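Local coordinates for RNA-binding protein Lsm (Halobacterium salinarum R1, PDB 6TFL) that probably binds RNA as a ring of seven Lsm subunits, an archaeal Sm-like protein that binds uridine and calcium ions, at residues D9-S14 against G31-Y36; V19-K24 against D55-I60; H39-I44 against I51-N56. All coordinates share one frame; numbering follows the deposited sequence.

Contact 1: residues D9-S14 against G31-Y36. With CA (calcium ion), chain P.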
loop_
_atom_site.group_PDB
_atom_site.type_symbol
_atom_site.label_atom_id
_atom_site.label_comp_id
_atom_site.label_asym_id
_atom_site.label_seq_id
_atom_site.Cartn_x
_atom_site.Cartn_y
_atom_site.Cartn_z
ATOM N N ASP A 9 18.297 -6.942 -11.648
ATOM C CA ASP A 9 19.520 -7.234 -12.388
ATOM C C ASP A 9 19.239 -7.396 -13.883
ATOM O O ASP A 9 20.062 -7.013 -14.721
ATOM C CB ASP A 9 20.192 -8.483 -11.821
ATOM C CG ASP A 9 21.172 -8.164 -10.691
ATOM O OD1 ASP A 9 21.362 -6.967 -10.363
ATOM O OD2 ASP A 9 21.767 -9.120 -10.138
ATOM N N VAL A 10 18.075 -7.937 -14.240
ATOM C CA VAL A 10 17.694 -7.978 -15.645
ATOM C C VAL A 10 17.490 -6.563 -16.178
ATOM O O VAL A 10 17.825 -6.264 -17.328
ATOM C CB VAL A 10 16.440 -8.857 -15.821
ATOM C CG1 VAL A 10 15.944 -8.828 -17.260
ATOM C CG2 VAL A 10 16.718 -10.296 -15.358
ATOM N N LEU A 11 16.942 -5.666 -15.350
ATOM C CA LEU A 11 16.796 -4.268 -15.758
ATOM C C LEU A 11 18.155 -3.597 -15.958
ATOM O O LEU A 11 18.331 -2.807 -16.891
ATOM C CB LEU A 11 15.984 -3.488 -14.727
ATOM C CG LEU A 11 14.481 -3.755 -14.649
ATOM C CD1 LEU A 11 13.807 -2.759 -13.670
ATOM C CD2 LEU A 11 13.848 -3.699 -16.025
ATOM N N GLU A 12 19.118 -3.879 -15.081
ATOM C CA GLU A 12 20.467 -3.376 -15.297
ATOM C C GLU A 12 20.981 -3.786 -16.668
ATOM O O GLU A 12 21.447 -2.946 -17.446
ATOM C CB GLU A 12 21.401 -3.881 -14.200
ATOM C CG GLU A 12 22.763 -3.221 -14.199
ATOM C CD GLU A 12 22.720 -1.721 -13.878
ATOM O OE1 GLU A 12 21.824 -1.282 -13.113
ATOM O OE2 GLU A 12 23.595 -0.973 -14.376
ATOM N N GLU A 13 20.875 -5.072 -17.000
ATOM C CA GLU A 13 21.436 -5.523 -18.266
ATOM C C GLU A 13 20.542 -5.221 -19.461
ATOM O O GLU A 13 20.943 -5.500 -20.590
ATOM C CB GLU A 13 21.766 -7.014 -18.199
ATOM C CG GLU A 13 20.638 -7.887 -17.725
ATOM C CD GLU A 13 21.105 -9.272 -17.279
ATOM O OE1 GLU A 13 22.099 -9.338 -16.515
ATOM O OE2 GLU A 13 20.472 -10.278 -17.693
ATOM N N SER A 14 19.370 -4.627 -19.259
ATOM C CA SER A 14 18.589 -4.096 -20.366
ATOM C C SER A 14 18.760 -2.597 -20.546
ATOM O O SER A 14 18.074 -2.017 -21.387
ATOM C CB SER A 14 17.098 -4.408 -20.193
ATOM O OG SER A 14 16.896 -5.721 -19.701
ATOM N N GLY A 31 10.339 1.966 -25.618
ATOM C CA GLY A 31 11.458 2.869 -25.794
ATOM C C GLY A 31 12.679 2.258 -25.152
ATOM O O GLY A 31 12.652 1.128 -24.651
ATOM N N VAL A 32 13.758 3.022 -25.173
ATOM C CA VAL A 32 15.016 2.566 -24.602
ATOM C C VAL A 32 14.975 2.786 -23.097
ATOM O O VAL A 32 14.681 3.892 -22.625
ATOM C CB VAL A 32 16.202 3.306 -25.248
ATOM C CG1 VAL A 32 17.496 2.966 -24.547
ATOM C CG2 VAL A 32 16.295 2.957 -26.710
ATOM N N LEU A 33 15.278 1.740 -22.337
ATOM C CA LEU A 33 15.408 1.877 -20.893
ATOM C C LEU A 33 16.723 2.586 -20.571
ATOM O O LEU A 33 17.803 2.059 -20.877
ATOM C CB LEU A 33 15.342 0.506 -20.219
ATOM C CG LEU A 33 15.552 0.503 -18.706
ATOM C CD1 LEU A 33 14.276 0.945 -18.009
ATOM C CD2 LEU A 33 16.007 -0.875 -18.221
ATOM N N THR A 34 16.638 3.782 -19.965
ATOM C CA THR A 34 17.834 4.524 -19.568
ATOM C C THR A 34 17.992 4.673 -18.059
ATOM O O THR A 34 18.994 5.246 -17.613
ATOM C CB THR A 34 17.869 5.922 -20.218
ATOM O OG1 THR A 34 16.784 6.721 -19.732
ATOM C CG2 THR A 34 17.790 5.826 -21.749
ATOM N N GLY A 35 17.048 4.192 -17.257
ATOM C CA GLY A 35 17.261 4.166 -15.822
ATOM C C GLY A 35 16.111 3.493 -15.101
ATOM O O GLY A 35 15.013 3.322 -15.643
ATOM N N TYR A 36 16.383 3.132 -13.853
ATOM C CA TYR A 36 15.385 2.542 -12.982
ATOM C C TYR A 36 15.873 2.713 -11.549
ATOM O O TYR A 36 17.015 3.121 -11.308
ATOM C CB TYR A 36 15.148 1.063 -13.323
ATOM C CG TYR A 36 16.339 0.226 -13.000
ATOM C CD1 TYR A 36 17.407 0.147 -13.889
ATOM C CD2 TYR A 36 16.423 -0.457 -11.799
ATOM C CE1 TYR A 36 18.518 -0.600 -13.592
ATOM C CE2 TYR A 36 17.533 -1.204 -11.488
ATOM C CZ TYR A 36 18.578 -1.272 -12.386
ATOM O OH TYR A 36 19.691 -2.017 -12.086
HETATM CA CA CA P . 22.851 -6.178 -21.935
HETATM O O HOH W 1 20.814 -7.653 -22.702
#

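Contact 2: residues V19-K24 against D55-I60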
loop_
_atom_site.group_PDB
_atom_site.type_symbol
_atom_site.label_atom_id
_atom_site.label_comp_id
_atom_site.label_asym_id
_atom_site.label_seq_id
_atom_site.Cartn_x
_atom_site.Cartn_y
_atom_site.Cartn_z
ATOM N N VAL A 19 12.663 -1.768 -24.568
ATOM C CA VAL A 19 11.804 -2.529 -23.669
ATOM C C VAL A 19 10.377 -2.039 -23.855
ATOM O O VAL A 19 10.136 -0.934 -24.348
ATOM C CB VAL A 19 12.200 -2.392 -22.170
ATOM C CG1 VAL A 19 13.639 -2.833 -21.925
ATOM C CG2 VAL A 19 11.977 -0.966 -21.681
ATOM N N THR A 20 9.423 -2.876 -23.457
ATOM C CA THR A 20 8.023 -2.474 -23.399
ATOM C C THR A 20 7.528 -2.605 -21.967
ATOM O O THR A 20 7.710 -3.648 -21.327
ATOM C CB THR A 20 7.150 -3.284 -24.355
ATOM O OG1 THR A 20 7.571 -3.009 -25.691
ATOM C CG2 THR A 20 5.689 -2.873 -24.234
ATOM N N VAL A 21 6.942 -1.526 -21.470
ATOM C CA VAL A 21 6.371 -1.455 -20.136
ATOM C C VAL A 21 4.864 -1.361 -20.276
ATOM O O VAL A 21 4.359 -0.493 -20.999
ATOM C CB VAL A 21 6.914 -0.244 -19.366
ATOM C CG1 VAL A 21 6.363 -0.236 -17.949
ATOM C CG2 VAL A 21 8.422 -0.277 -19.363
ATOM N N ARG A 22 4.149 -2.238 -19.583
ATOM C CA ARG A 22 2.695 -2.251 -19.614
ATOM C C ARG A 22 2.166 -1.840 -18.246
ATOM O O ARG A 22 2.584 -2.392 -17.222
ATOM C CB ARG A 22 2.178 -3.627 -20.025
ATOM C CG ARG A 22 0.655 -3.771 -20.009
ATOM C CD ARG A 22 0.230 -5.168 -20.496
ATOM N NE ARG A 22 -0.352 -5.999 -19.437
ATOM C CZ ARG A 22 -0.052 -7.284 -19.255
ATOM N NH1 ARG A 22 0.834 -7.871 -20.058
ATOM N NH2 ARG A 22 -0.630 -7.981 -18.272
ATOM N N LEU A 23 1.246 -0.880 -18.232
ATOM C CA LEU A 23 0.712 -0.314 -16.998
ATOM C C LEU A 23 -0.630 -0.933 -16.620
ATOM O O LEU A 23 -1.311 -1.540 -17.443
ATOM C CB LEU A 23 0.574 1.207 -17.118
ATOM C CG LEU A 23 1.889 1.895 -17.466
ATOM C CD1 LEU A 23 1.757 3.387 -17.258
ATOM C CD2 LEU A 23 3.020 1.322 -16.622
ATOM N N LYS A 24 -1.004 -0.758 -15.349
ATOM C CA LYS A 24 -2.256 -1.333 -14.858
ATOM C C LYS A 24 -3.459 -0.802 -15.616
ATOM O O LYS A 24 -4.457 -1.513 -15.757
ATOM C CB LYS A 24 -2.422 -1.067 -13.363
ATOM C CG LYS A 24 -1.374 -1.751 -12.526
ATOM C CD LYS A 24 -1.536 -1.473 -11.046
ATOM C CE LYS A 24 -0.435 -2.184 -10.285
ATOM N NZ LYS A 24 -0.596 -2.007 -8.831
ATOM N N ASP A 55 4.687 1.788 -9.220
ATOM C CA ASP A 55 3.436 1.238 -8.724
ATOM C C ASP A 55 2.412 1.000 -9.831
ATOM O O ASP A 55 1.488 0.214 -9.627
ATOM C CB ASP A 55 2.851 2.152 -7.643
ATOM C CG ASP A 55 2.176 3.400 -8.218
ATOM O OD1 ASP A 55 0.953 3.564 -7.995
ATOM O OD2 ASP A 55 2.867 4.225 -8.877
ATOM N N ASN A 56 2.553 1.643 -10.992
ATOM C CA ASN A 56 1.655 1.416 -12.125
ATOM C C ASN A 56 2.071 0.251 -13.024
ATOM O O ASN A 56 1.307 -0.114 -13.928
ATOM C CB ASN A 56 1.554 2.673 -12.988
ATOM C CG ASN A 56 1.242 3.918 -12.171
ATOM O OD1 ASN A 56 0.109 4.114 -11.756
ATOM N ND2 ASN A 56 2.256 4.761 -11.931
ATOM N N VAL A 57 3.245 -0.336 -12.808
ATOM C CA VAL A 57 3.793 -1.316 -13.737
ATOM C C VAL A 57 3.155 -2.677 -13.497
ATOM O O VAL A 57 2.998 -3.118 -12.349
ATOM C CB VAL A 57 5.319 -1.389 -13.598
ATOM C CG1 VAL A 57 5.881 -2.487 -14.500
ATOM C CG2 VAL A 57 5.935 -0.026 -13.905
ATOM N N VAL A 58 2.751 -3.332 -14.579
ATOM C CA VAL A 58 2.342 -4.732 -14.533
ATOM C C VAL A 58 3.518 -5.587 -14.987
ATOM O O VAL A 58 4.050 -6.391 -14.213
ATOM C CB VAL A 58 1.104 -4.991 -15.408
ATOM C CG1 VAL A 58 0.670 -6.440 -15.295
ATOM C CG2 VAL A 58 -0.018 -4.069 -15.006
ATOM N N THR A 59 3.952 -5.404 -16.235
ATOM C CA THR A 59 5.088 -6.140 -16.774
ATOM C C THR A 59 6.063 -5.210 -17.490
ATOM O O THR A 59 5.678 -4.176 -18.046
ATOM C CB THR A 59 4.648 -7.234 -17.765
ATOM O OG1 THR A 59 4.032 -6.626 -18.904
ATOM C CG2 THR A 59 3.667 -8.232 -17.108
ATOM N N ILE A 60 7.335 -5.595 -17.473
ATOM C CA ILE A 60 8.350 -5.023 -18.355
ATOM C C ILE A 60 8.893 -6.146 -19.229
ATOM O O ILE A 60 9.207 -7.229 -18.719
ATOM C CB ILE A 60 9.493 -4.350 -17.572
ATOM C CG1 ILE A 60 8.946 -3.247 -16.654
ATOM C CG2 ILE A 60 10.576 -3.831 -18.543
ATOM C CD1 ILE A 60 9.962 -2.687 -15.694
HETATM O O HOH W 2 5.281 -5.404 -21.070
#

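Contact 3: residues H39-I44 against I51-N56. With URI (uridine), chain Q; URI (uridine), chain B.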
loop_
_atom_site.group_PDB
_atom_site.type_symbol
_atom_site.label_atom_id
_atom_site.label_comp_id
_atom_site.label_asym_id
_atom_site.label_seq_id
_atom_site.Cartn_x
_atom_site.Cartn_y
_atom_site.Cartn_z
ATOM N N HIS A 39 12.257 0.897 -6.573
ATOM C CA HIS A 39 10.804 0.753 -6.622
ATOM C C HIS A 39 10.309 0.257 -7.968
ATOM O O HIS A 39 9.096 0.073 -8.139
ATOM C CB HIS A 39 10.108 2.078 -6.332
ATOM C CG HIS A 39 10.624 2.780 -5.120
ATOM N ND1 HIS A 39 10.375 2.334 -3.841
ATOM C CD2 HIS A 39 11.369 3.905 -4.992
ATOM C CE1 HIS A 39 10.949 3.154 -2.975
ATOM N NE2 HIS A 39 11.561 4.112 -3.648
ATOM N N MET A 40 11.212 0.064 -8.925
ATOM C CA MET A 40 10.888 -0.209 -10.316
ATOM C C MET A 40 10.233 0.988 -10.995
ATOM O O MET A 40 9.505 0.813 -11.980
ATOM C CB MET A 40 10.013 -1.463 -10.484
ATOM C CG MET A 40 10.484 -2.377 -11.598
ATOM S SD MET A 40 9.420 -3.826 -11.890
ATOM C CE MET A 40 10.178 -4.997 -10.768
ATOM N N ASN A 41 10.473 2.207 -10.503
ATOM C CA ASN A 41 10.354 3.368 -11.375
ATOM C C ASN A 41 11.316 3.164 -12.535
ATOM O O ASN A 41 12.447 2.721 -12.330
ATOM C CB ASN A 41 10.708 4.665 -10.652
ATOM C CG ASN A 41 9.923 4.889 -9.358
ATOM O OD1 ASN A 41 8.798 4.419 -9.191
ATOM N ND2 ASN A 41 10.524 5.649 -8.446
ATOM N N VAL A 42 10.867 3.444 -13.757
ATOM C CA VAL A 42 11.730 3.322 -14.923
ATOM C C VAL A 42 11.713 4.641 -15.684
ATOM O O VAL A 42 10.761 5.427 -15.599
ATOM C CB VAL A 42 11.325 2.146 -15.855
ATOM C CG1 VAL A 42 11.483 0.811 -15.145
ATOM C CG2 VAL A 42 9.893 2.300 -16.365
ATOM N N VAL A 43 12.799 4.886 -16.420
ATOM C CA VAL A 43 12.873 5.960 -17.404
ATOM C C VAL A 43 12.936 5.325 -18.792
ATOM O O VAL A 43 13.822 4.504 -19.068
ATOM C CB VAL A 43 14.084 6.873 -17.158
ATOM C CG1 VAL A 43 13.996 8.121 -18.030
ATOM C CG2 VAL A 43 14.193 7.237 -15.686
ATOM N N ILE A 44 11.997 5.698 -19.661
ATOM C CA ILE A 44 11.879 5.149 -21.010
ATOM C C ILE A 44 12.037 6.296 -22.001
ATOM O O ILE A 44 11.325 7.303 -21.905
ATOM C CB ILE A 44 10.523 4.443 -21.223
ATOM C CG1 ILE A 44 10.265 3.382 -20.159
ATOM C CG2 ILE A 44 10.468 3.815 -22.578
ATOM C CD1 ILE A 44 11.270 2.273 -20.159
ATOM N N ILE A 51 9.158 9.250 -17.409
ATOM C CA ILE A 51 9.365 8.648 -16.096
ATOM C C ILE A 51 8.079 7.934 -15.721
ATOM O O ILE A 51 7.006 8.546 -15.690
ATOM C CB ILE A 51 9.739 9.700 -15.042
ATOM C CG1 ILE A 51 10.913 10.552 -15.517
ATOM C CG2 ILE A 51 10.070 9.031 -13.701
ATOM C CD1 ILE A 51 11.154 11.744 -14.637
ATOM N N ILE A 52 8.175 6.638 -15.463
ATOM C CA ILE A 52 7.027 5.828 -15.076
ATOM C C ILE A 52 7.198 5.441 -13.615
ATOM O O ILE A 52 8.216 4.847 -13.237
ATOM C CB ILE A 52 6.884 4.579 -15.959
ATOM C CG1 ILE A 52 6.747 4.972 -17.433
ATOM C CG2 ILE A 52 5.687 3.748 -15.505
ATOM C CD1 ILE A 52 6.700 3.767 -18.409
ATOM N N ARG A 53 6.204 5.760 -12.794
ATOM C CA ARG A 53 6.251 5.354 -11.398
ATOM C C ARG A 53 5.949 3.861 -11.301
ATOM O O ARG A 53 4.994 3.372 -11.914
ATOM C CB ARG A 53 5.275 6.172 -10.563
ATOM C CG ARG A 53 5.733 6.369 -9.131
ATOM C CD ARG A 53 4.668 7.085 -8.311
ATOM N NE ARG A 53 5.009 7.175 -6.890
ATOM C CZ ARG A 53 4.395 6.478 -5.938
ATOM N NH1 ARG A 53 4.754 6.620 -4.666
ATOM N NH2 ARG A 53 3.414 5.641 -6.258
ATOM N N GLY A 54 6.786 3.142 -10.541
ATOM C CA GLY A 54 6.743 1.693 -10.541
ATOM C C GLY A 54 5.404 1.111 -10.125
ATOM O O GLY A 54 5.000 0.056 -10.627
ATOM N N ASP A 55 4.687 1.788 -9.220
ATOM C CA ASP A 55 3.436 1.238 -8.724
ATOM C C ASP A 55 2.412 1.000 -9.831
ATOM O O ASP A 55 1.488 0.214 -9.627
ATOM C CB ASP A 55 2.851 2.152 -7.643
ATOM C CG ASP A 55 2.176 3.400 -8.218
ATOM O OD1 ASP A 55 0.953 3.564 -7.995
ATOM O OD2 ASP A 55 2.867 4.225 -8.877
ATOM N N ASN A 56 2.553 1.643 -10.992
ATOM C CA ASN A 56 1.655 1.416 -12.125
ATOM C C ASN A 56 2.071 0.251 -13.024
ATOM O O ASN A 56 1.307 -0.114 -13.928
ATOM C CB ASN A 56 1.554 2.673 -12.988
ATOM C CG ASN A 56 1.242 3.918 -12.171
ATOM O OD1 ASN A 56 0.109 4.114 -11.756
ATOM N ND2 ASN A 56 2.256 4.761 -11.931
HETATM N N1 URI Q . 6.905 3.798 -4.749
HETATM C C2 URI Q . 7.049 3.996 -6.111
HETATM N N3 URI Q . 7.810 5.078 -6.464
HETATM C C4 URI Q . 8.437 5.963 -5.622
HETATM C C5 URI Q . 8.253 5.691 -4.226
HETATM C C6 URI Q . 7.517 4.636 -3.845
HETATM O O2 URI Q . 6.533 3.269 -6.952
HETATM O O4 URI Q . 9.093 6.880 -6.128
HETATM C "C1'" URI Q . 6.104 2.620 -4.383
HETATM C "C2'" URI Q . 6.937 1.383 -4.084
HETATM C "C3'" URI Q . 5.933 0.543 -3.302
HETATM C "C4'" URI Q . 5.189 1.599 -2.482
HETATM O "O2'" URI Q . 7.432 0.781 -5.261
HETATM O "O3'" URI Q . 5.031 -0.087 -4.211
HETATM O "O4'" URI Q . 5.361 2.861 -3.200
HETATM C "C5'" URI Q . 5.678 1.737 -1.060
HETATM O "O5'" URI Q . 5.548 0.510 -0.340
HETATM N N1 URI B . 3.494 8.283 -0.030
HETATM C C2 URI B . 3.328 9.354 -0.907
HETATM N N3 URI B . 3.520 10.591 -0.337
HETATM C C4 URI B . 3.855 10.856 0.971
HETATM C C5 URI B . 4.013 9.708 1.810
HETATM C C6 URI B . 3.832 8.486 1.292
HETATM O O2 URI B . 3.027 9.228 -2.088
HETATM O O4 URI B . 3.990 12.026 1.325
HETATM C "C1'" URI B . 3.301 6.929 -0.572
HETATM C "C2'" URI B . 4.596 6.204 -0.909
HETATM C "C3'" URI B . 4.118 4.752 -0.903
HETATM C "C4'" URI B . 3.149 4.741 0.276
HETATM O "O2'" URI B . 5.175 6.664 -2.114
HETATM O "O3'" URI B . 3.396 4.456 -2.103
HETATM O "O4'" URI B . 2.656 6.112 0.396
HETATM C "C5'" URI B . 3.764 4.304 1.586
HETATM O "O5'" URI B . 4.097 2.918 1.582
#

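Contact 1: residues D9-S14 against G31-Y36
Leu-11 and Glu-12 on the N-terminal helix meet Leu-33 and Tyr-36 on strand 32-36 in a buried helix-on-strand contact. The axes of helix 9-13 and strand 32-36 approach to 9.0 Å, their directions 144° apart. Leu-11 lies over one face of the tyrosine ring: its CB stands 3.9 Å from the centroid of the Tyr-36 ring, only 6° off the normal, a CH-pi contact. Its CD1 reaches on to the CD2 side of the same ring, while its CD2 branch meets CD2 of Leu-33 at 4.2 Å, the two leucines nearly perpendicular. Leu-33 CD2 also lies against the helix backbone, 3.3 Å from Leu-11 O. This is the helix that precedes the strongly bent five-stranded barrel of the Sm fold, here packed on one of its strands. At the ring's edge Tyr-36 OH donates a very short 2.5 Å hydrogen bond to Glu-12 OE1. The carboxylate plane is turned 63° from the ring, and the bend of the glutamate at chi2 brings OE1 to the hydroxyl. Met-3 N of a second subunit also bonds to this oxygen. Ser-14 OG bonds back to Val-10 O at 2.6 Å. Glu-13 O binds a calcium ion at 2.4 Å, together with Glu-17 and a water.

Contact 2: residues V19-K24 against D55-I60
A classic beta bulge interrupts the antiparallel pairing of strands 18-23 and 57-61, with Val-58 and Thr-59 both facing Arg-22. Arg-22 N donates an almost straight bond to Thr-59 O (2.9 Å, 175°), and Arg-22 O takes Val-58 N at 2.8 Å with a weak second bond from Thr-59 N. Beyond the bulge Lys-24 N pairs with Asn-56 O at 2.8 Å. On the barrel-core side Val-21 and Ile-60 stand alongside each other, with Val-21 CG2 4.1 Å from Ile-60 CG1; the other valine branch, CG1, meets Val-57. Leu-23 CD2 settles beside Asn-56 and Val-57. Arg-22 and Thr-59 share the other face. The arginine leaves the strand extended and then bends at chi3 (111°), which lays its guanidinium across Val-58 and Thr-59: Thr-59 CG2 comes over one face, and Val-58 CG1 approaches NH2 to 3.6 Å. A water joins Thr-20 O to Thr-59 OG1. Lys-24, extended beyond CG, rests its CG against Val-58 CG2, and its NZ makes a weak 3.1 Å bond to Asp-55 O; its stronger partner is the carboxylate of Asp-55 in a neighbouring subunit. Thr-59 and Ile-60 also pair with a strand of that subunit, continuing the sheet into it. A bent last strand that pairs with a strand of the next subunit is typical of Sm and Lsm rings.

Contact 3: residues H39-I44 against I51-N56
Val-42 and Ile-52 form an antiparallel hydrogen-bonded pair, Ile-52 N to Val-42 O at 2.9 Å and Val-42 N to Ile-52 O at 3.0 Å, in the hairpin of strands 42-45 and 49-52. Their side chains run alongside, Val-42 CG2 on Ile-52 CB, and Ile-52 CD1 extends to Ile-44 CG1. Past the strand ends, Asn-41 OD1 accepts Gly-54 N on an in-plane lone pair, nearly straight (2.7 Å, 170°). The same oxygen accepts N3 of a uridine at 3.0 Å, while Asn-41 ND2 donates to its O4 at 3.0 Å. Asp-37 also bonds ND2, which helps to fix the amide's rotation. The base lies between two flat groups: uridine C5 stands 3.6 Å above the plane of the His-39 ring, and uridine C2 3.6 Å above that of the Arg-53 guanidinium. Arg-53 NH2 makes a salt bridge to Asp-55 OD2, its hydrogen bond weak, and its NH1 reaches O2' of a second uridine. Arg-53 O takes both Asn-56 N and ND2 from one face of its plane. With the amide presenting an acceptor to N3 and a donor to O4, and flat groups on both sides of the base, the pocket is consistent with recognition of the N3 and O4 edge of uracil.

From the N terminus, contact 1 comes first: helix 7-13 folds back onto strand 32-36, closing a loop that holds strands 18-23 and 28-30. Contact 2 starts within that loop and ends near the C terminus, so the two cross, and residues 19-24 are tied to 55-60 over the rest of the barrel. Contact 3 is the short-range hairpin pairing, opening after contact 1 has closed and lying within the span of contact 2, with which it shares Asp-55 and Asn-56. Strand 32-36 pairs with strand 42-45, joining contacts 1 and 3 in one sheet. Val-19, Val-21 and Ile-60 of contact 2 pack on Val-42 and Ile-44 of contact 3, bringing the two sheets together in the core.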